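Long-range contact in glucosamine--fructose-6-phosphate aminotransferase [isomerizing] (Francisella tularensis subsp. tularensis, PDB 3TBF), which probably uses fructose 6-phosphate and glutamine-derived ammonia to make glucosamine 6-phosphate, this crystallised C-terminal part being the isomerase half with two SIS domains: residues A68-V82 against Q170-A182. Numbering follows the deposited sequence.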
loop_
_atom_site.group_PDB
_atom_site.type_symbol
_atom_site.label_atom_id
_atom_site.label_comp_id
_atom_site.label_asym_id
_atom_site.label_seq_id
_atom_site.Cartn_x
_atom_site.Cartn_y
_atom_site.Cartn_z
ATOM N N ALA A 68 -9.972 -5.995 2.872
ATOM C CA ALA A 68 -11.392 -5.665 2.839
ATOM C C ALA A 68 -11.593 -4.188 3.140
ATOM O O ALA A 68 -12.371 -3.507 2.477
ATOM C CB ALA A 68 -12.222 -6.572 3.837
ATOM N N GLY A 69 -10.880 -3.688 4.141
ATOM C CA GLY A 69 -10.970 -2.294 4.515
ATOM C C GLY A 69 -10.607 -1.339 3.409
ATOM O O GLY A 69 -11.269 -0.333 3.191
HETATM N N MSE A 70 -9.533 -1.644 2.706
HETATM C CA MSE A 70 -9.164 -0.879 1.531
HETATM C C MSE A 70 -10.270 -0.851 0.482
HETATM O O MSE A 70 -10.493 0.171 -0.188
HETATM C CB MSE A 70 -7.904 -1.491 0.896
HETATM C CG MSE A 70 -6.641 -1.053 1.573
HETATM SE SE MSE A 70 -5.056 -1.771 0.619
HETATM C CE MSE A 70 -5.249 -0.733 -1.068
ATOM N N THR A 71 -10.977 -1.969 0.325
ATOM C CA THR A 71 -12.046 -1.990 -0.660
ATOM C C THR A 71 -13.102 -1.015 -0.169
ATOM O O THR A 71 -13.592 -0.159 -0.890
ATOM C CB THR A 71 -12.619 -3.381 -0.791
ATOM O OG1 THR A 71 -11.562 -4.331 -1.002
ATOM C CG2 THR A 71 -13.564 -3.453 -1.918
ATOM N N ALA A 72 -13.427 -1.121 1.095
ATOM C CA ALA A 72 -14.549 -0.377 1.672
ATOM C C ALA A 72 -14.343 1.134 1.641
ATOM O O ALA A 72 -15.289 1.913 1.698
ATOM C CB ALA A 72 -14.736 -0.816 3.161
ATOM N N LYS A 73 -13.094 1.565 1.647
ATOM C CA LYS A 73 -12.831 2.988 1.671
ATOM C C LYS A 73 -13.434 3.613 0.403
ATOM O O LYS A 73 -13.973 4.709 0.453
ATOM C CB LYS A 73 -11.335 3.246 1.808
ATOM C CG LYS A 73 -10.862 4.573 1.227
ATOM C CD LYS A 73 -9.378 4.830 1.441
ATOM C CE LYS A 73 -9.074 6.313 1.163
ATOM N NZ LYS A 73 -7.882 6.778 1.817
ATOM N N TYR A 74 -13.366 2.918 -0.719
ATOM C CA TYR A 74 -13.871 3.480 -1.966
ATOM C C TYR A 74 -15.367 3.731 -1.763
ATOM O O TYR A 74 -15.877 4.804 -2.128
ATOM C CB TYR A 74 -13.629 2.536 -3.141
ATOM C CG TYR A 74 -12.205 2.515 -3.629
ATOM C CD1 TYR A 74 -11.232 1.806 -2.957
ATOM C CD2 TYR A 74 -11.824 3.172 -4.797
ATOM C CE1 TYR A 74 -9.867 1.770 -3.402
ATOM C CE2 TYR A 74 -10.483 3.139 -5.258
ATOM C CZ TYR A 74 -9.508 2.435 -4.544
ATOM O OH TYR A 74 -8.174 2.397 -4.974
ATOM N N TRP A 75 -16.059 2.754 -1.156
ATOM C CA TRP A 75 -17.533 2.794 -0.990
ATOM C C TRP A 75 -17.889 3.903 0.004
ATOM O O TRP A 75 -18.802 4.672 -0.237
ATOM C CB TRP A 75 -18.070 1.479 -0.407
ATOM C CG TRP A 75 -17.999 0.313 -1.265
ATOM C CD1 TRP A 75 -18.064 0.295 -2.625
ATOM C CD2 TRP A 75 -17.950 -1.059 -0.843
ATOM N NE1 TRP A 75 -18.037 -1.009 -3.081
ATOM C CE2 TRP A 75 -17.985 -1.858 -2.007
ATOM C CE3 TRP A 75 -17.882 -1.681 0.391
ATOM C CZ2 TRP A 75 -17.941 -3.256 -1.973
ATOM C CZ3 TRP A 75 -17.845 -3.095 0.433
ATOM C CH2 TRP A 75 -17.877 -3.860 -0.756
ATOM N N ILE A 76 -17.157 3.962 1.105
ATOM C CA ILE A 76 -17.460 4.913 2.160
ATOM C C ILE A 76 -17.339 6.355 1.719
ATOM O O ILE A 76 -18.200 7.170 1.999
ATOM C CB ILE A 76 -16.606 4.722 3.391
ATOM C CG1 ILE A 76 -16.971 3.410 4.082
ATOM C CG2 ILE A 76 -16.863 5.875 4.337
ATOM C CD1 ILE A 76 -15.998 2.926 5.072
ATOM N N GLU A 77 -16.249 6.664 1.047
ATOM C CA GLU A 77 -16.045 7.987 0.517
ATOM C C GLU A 77 -17.048 8.350 -0.561
ATOM O O GLU A 77 -17.613 9.421 -0.524
ATOM C CB GLU A 77 -14.593 8.107 0.037
ATOM C CG GLU A 77 -13.627 8.052 1.232
ATOM C CD GLU A 77 -12.389 8.976 1.137
ATOM O OE1 GLU A 77 -12.133 9.552 0.031
ATOM O OE2 GLU A 77 -11.701 9.099 2.206
ATOM N N LYS A 78 -17.305 7.435 -1.475
ATOM C CA LYS A 78 -18.157 7.702 -2.601
ATOM C C LYS A 78 -19.637 7.784 -2.238
ATOM O O LYS A 78 -20.310 8.687 -2.710
ATOM C CB LYS A 78 -17.987 6.595 -3.662
ATOM C CG LYS A 78 -18.950 6.693 -4.832
ATOM C CD LYS A 78 -18.519 5.795 -6.025
ATOM C CE LYS A 78 -19.540 5.903 -7.142
ATOM N NZ LYS A 78 -19.196 5.047 -8.307
ATOM N N TYR A 79 -20.140 6.825 -1.446
ATOM C CA TYR A 79 -21.551 6.727 -1.120
ATOM C C TYR A 79 -21.943 7.375 0.181
ATOM O O TYR A 79 -22.921 8.074 0.215
ATOM C CB TYR A 79 -21.995 5.262 -1.097
ATOM C CG TYR A 79 -21.989 4.626 -2.446
ATOM C CD1 TYR A 79 -23.030 4.828 -3.347
ATOM C CD2 TYR A 79 -20.939 3.846 -2.858
ATOM C CE1 TYR A 79 -23.025 4.242 -4.636
ATOM C CE2 TYR A 79 -20.916 3.267 -4.128
ATOM C CZ TYR A 79 -21.961 3.461 -5.006
ATOM O OH TYR A 79 -21.910 2.856 -6.225
ATOM N N ALA A 80 -21.229 7.135 1.260
ATOM C CA ALA A 80 -21.504 7.827 2.539
ATOM C C ALA A 80 -20.905 9.220 2.639
ATOM O O ALA A 80 -21.265 9.976 3.529
ATOM C CB ALA A 80 -21.038 7.014 3.685
ATOM N N LYS A 81 -19.942 9.532 1.776
ATOM C CA LYS A 81 -19.220 10.785 1.815
ATOM C C LYS A 81 -18.585 11.125 3.157
ATOM O O LYS A 81 -18.517 12.287 3.549
ATOM C CB LYS A 81 -20.130 11.915 1.386
ATOM C CG LYS A 81 -20.910 11.569 0.160
ATOM C CD LYS A 81 -20.754 12.544 -0.939
ATOM C CE LYS A 81 -20.956 11.824 -2.272
ATOM N NZ LYS A 81 -19.706 11.715 -3.164
ATOM N N VAL A 82 -18.084 10.118 3.850
ATOM C CA VAL A 82 -17.309 10.342 5.039
ATOM C C VAL A 82 -15.855 10.027 4.707
ATOM O O VAL A 82 -15.575 9.043 4.068
ATOM C CB VAL A 82 -17.818 9.484 6.170
ATOM C CG1 VAL A 82 -17.065 9.765 7.475
ATOM C CG2 VAL A 82 -19.289 9.785 6.346
ATOM N N GLN A 170 -16.900 -9.978 5.266
ATOM C CA GLN A 170 -16.428 -8.674 5.758
ATOM C C GLN A 170 -16.743 -7.582 4.766
ATOM O O GLN A 170 -17.225 -6.524 5.149
ATOM C CB GLN A 170 -14.969 -8.690 6.118
ATOM C CG GLN A 170 -14.684 -9.484 7.386
ATOM C CD GLN A 170 -13.217 -9.872 7.487
ATOM O OE1 GLN A 170 -12.415 -9.493 6.643
ATOM N NE2 GLN A 170 -12.855 -10.586 8.542
ATOM N N LEU A 171 -16.545 -7.845 3.488
ATOM C CA LEU A 171 -16.975 -6.906 2.457
ATOM C C LEU A 171 -18.464 -6.600 2.558
ATOM O O LEU A 171 -18.875 -5.471 2.568
ATOM C CB LEU A 171 -16.684 -7.475 1.085
ATOM C CG LEU A 171 -15.412 -7.118 0.256
ATOM C CD1 LEU A 171 -14.402 -6.242 0.929
ATOM C CD2 LEU A 171 -14.766 -8.358 -0.292
ATOM N N VAL A 172 -19.295 -7.611 2.649
ATOM C CA VAL A 172 -20.704 -7.354 2.717
ATOM C C VAL A 172 -21.054 -6.519 3.963
ATOM O O VAL A 172 -21.801 -5.549 3.861
ATOM C CB VAL A 172 -21.514 -8.666 2.651
ATOM C CG1 VAL A 172 -22.947 -8.459 3.063
ATOM C CG2 VAL A 172 -21.502 -9.222 1.257
ATOM N N ALA A 173 -20.497 -6.858 5.129
ATOM C CA ALA A 173 -20.771 -6.066 6.324
ATOM C C ALA A 173 -20.390 -4.605 6.089
ATOM O O ALA A 173 -21.097 -3.690 6.527
ATOM C CB ALA A 173 -20.042 -6.639 7.520
ATOM N N LEU A 174 -19.250 -4.370 5.441
ATOM C CA LEU A 174 -18.779 -3.000 5.225
ATOM C C LEU A 174 -19.690 -2.254 4.272
ATOM O O LEU A 174 -19.865 -1.064 4.447
ATOM C CB LEU A 174 -17.332 -2.980 4.730
ATOM C CG LEU A 174 -16.249 -3.228 5.806
ATOM C CD1 LEU A 174 -14.930 -3.803 5.223
ATOM C CD2 LEU A 174 -15.960 -1.994 6.613
ATOM N N ALA A 175 -20.261 -2.945 3.274
ATOM C CA ALA A 175 -21.257 -2.356 2.369
ATOM C C ALA A 175 -22.511 -1.947 3.101
ATOM O O ALA A 175 -23.075 -0.898 2.810
ATOM C CB ALA A 175 -21.682 -3.331 1.261
ATOM N N ILE A 176 -22.961 -2.789 4.021
ATOM C CA ILE A 176 -24.145 -2.492 4.804
ATOM C C ILE A 176 -23.897 -1.275 5.713
ATOM O O ILE A 176 -24.688 -0.364 5.736
ATOM C CB ILE A 176 -24.565 -3.711 5.658
ATOM C CG1 ILE A 176 -25.184 -4.768 4.761
ATOM C CG2 ILE A 176 -25.525 -3.318 6.804
ATOM C CD1 ILE A 176 -25.192 -6.128 5.441
ATOM N N PHE A 177 -22.799 -1.287 6.448
ATOM C CA PHE A 177 -22.313 -0.129 7.190
ATOM C C PHE A 177 -22.249 1.154 6.328
ATOM O O PHE A 177 -22.686 2.215 6.755
ATOM C CB PHE A 177 -20.922 -0.458 7.783
ATOM C CG PHE A 177 -20.222 0.716 8.381
ATOM C CD1 PHE A 177 -20.709 1.295 9.514
ATOM C CD2 PHE A 177 -19.077 1.219 7.818
ATOM C CE1 PHE A 177 -20.077 2.384 10.087
ATOM C CE2 PHE A 177 -18.439 2.309 8.384
ATOM C CZ PHE A 177 -18.947 2.880 9.534
ATOM N N THR A 178 -21.729 1.060 5.113
ATOM C CA THR A 178 -21.726 2.224 4.234
ATOM C C THR A 178 -23.120 2.764 4.082
ATOM O O THR A 178 -23.300 3.968 4.201
ATOM C CB THR A 178 -21.166 1.907 2.855
ATOM O OG1 THR A 178 -19.787 1.608 2.990
ATOM C CG2 THR A 178 -21.276 3.059 1.931
ATOM N N LEU A 179 -24.112 1.899 3.841
ATOM C CA LEU A 179 -25.475 2.401 3.597
ATOM C C LEU A 179 -26.144 2.926 4.886
ATOM O O LEU A 179 -26.852 3.941 4.871
ATOM C CB LEU A 179 -26.336 1.359 2.902
ATOM C CG LEU A 179 -25.802 0.859 1.550
ATOM C CD1 LEU A 179 -26.635 -0.331 0.995
ATOM C CD2 LEU A 179 -25.789 1.928 0.510
ATOM N N VAL A 180 -25.909 2.286 6.004
ATOM C CA VAL A 180 -26.368 2.823 7.268
ATOM C C VAL A 180 -25.857 4.226 7.559
ATOM O O VAL A 180 -26.594 5.087 7.935
ATOM C CB VAL A 180 -25.939 1.916 8.433
ATOM C CG1 VAL A 180 -26.128 2.658 9.810
ATOM C CG2 VAL A 180 -26.732 0.534 8.372
ATOM N N ILE A 181 -24.570 4.453 7.332
ATOM C CA ILE A 181 -23.956 5.762 7.528
ATOM C C ILE A 181 -24.485 6.736 6.511
ATOM O O ILE A 181 -24.783 7.871 6.834
ATOM C CB ILE A 181 -22.401 5.685 7.412
ATOM C CG1 ILE A 181 -21.873 4.807 8.517
ATOM C CG2 ILE A 181 -21.740 7.079 7.576
ATOM C CD1 ILE A 181 -22.345 5.254 9.947
ATOM N N ALA A 182 -24.600 6.283 5.281
ATOM C CA ALA A 182 -25.064 7.139 4.218
ATOM C C ALA A 182 -26.419 7.698 4.556
ATOM O O ALA A 182 -26.687 8.876 4.320
ATOM C CB ALA A 182 -25.139 6.400 2.900
#
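Leu174, Thr178 and Trp75 are the knobs that lock two nearly parallel helices together, their axes 9.1 Å apart at a crossing angle of -20°. Leu174 drops into the hollow framed by Ala68, Gly69, Ala72 and Trp75, and the small residues there let its branched end come down close to the backbone: CD1 lies 3.6 Å from Ala72 CB and 3.8 Å from Ala68 O. Beside it, Leu171 lays its CD1 against CA and CB of Ala68, with Thr71 across it at about a right angle. Trp75 answers from the other helix, entering the hole made by Leu171, Leu174, Ala175 and Thr178. Its broad, flat ring reaches the opposite backbone, CZ3 of Trp75 lying 3.4 Å from Leu171 O at the ring edge near its plane, and small Ala175 lets it come close (Trp75 CZ3 to Ala175 CB 3.9 Å). Thr178 fills the next hollow, among Trp75, Ile76, Tyr79 and Ala80. With OG1 of Thr178 beside its backbone N (chi1 -67°), the hydroxyl bonds back to Leu174 O at 3.0 Å, so this polar atom is satisfied within its helix while CG2 packs against Tyr79 CB. At the far end, where helix 63-80 widens into a pi-type turn, CA of Ala80 lies 4.0 Å from CA of Ala182, a spacing small alanines permit; Val82 CG2 meets Ile181 CG2. All this joins two helices of the first SIS domain. Leu174 and Phe177 also touch strand 129-136 of its parallel sheet, Ala175 rests on helix 190-201, and Trp75 NE1 bonds to Asp333 O, just ahead of helix 335-355.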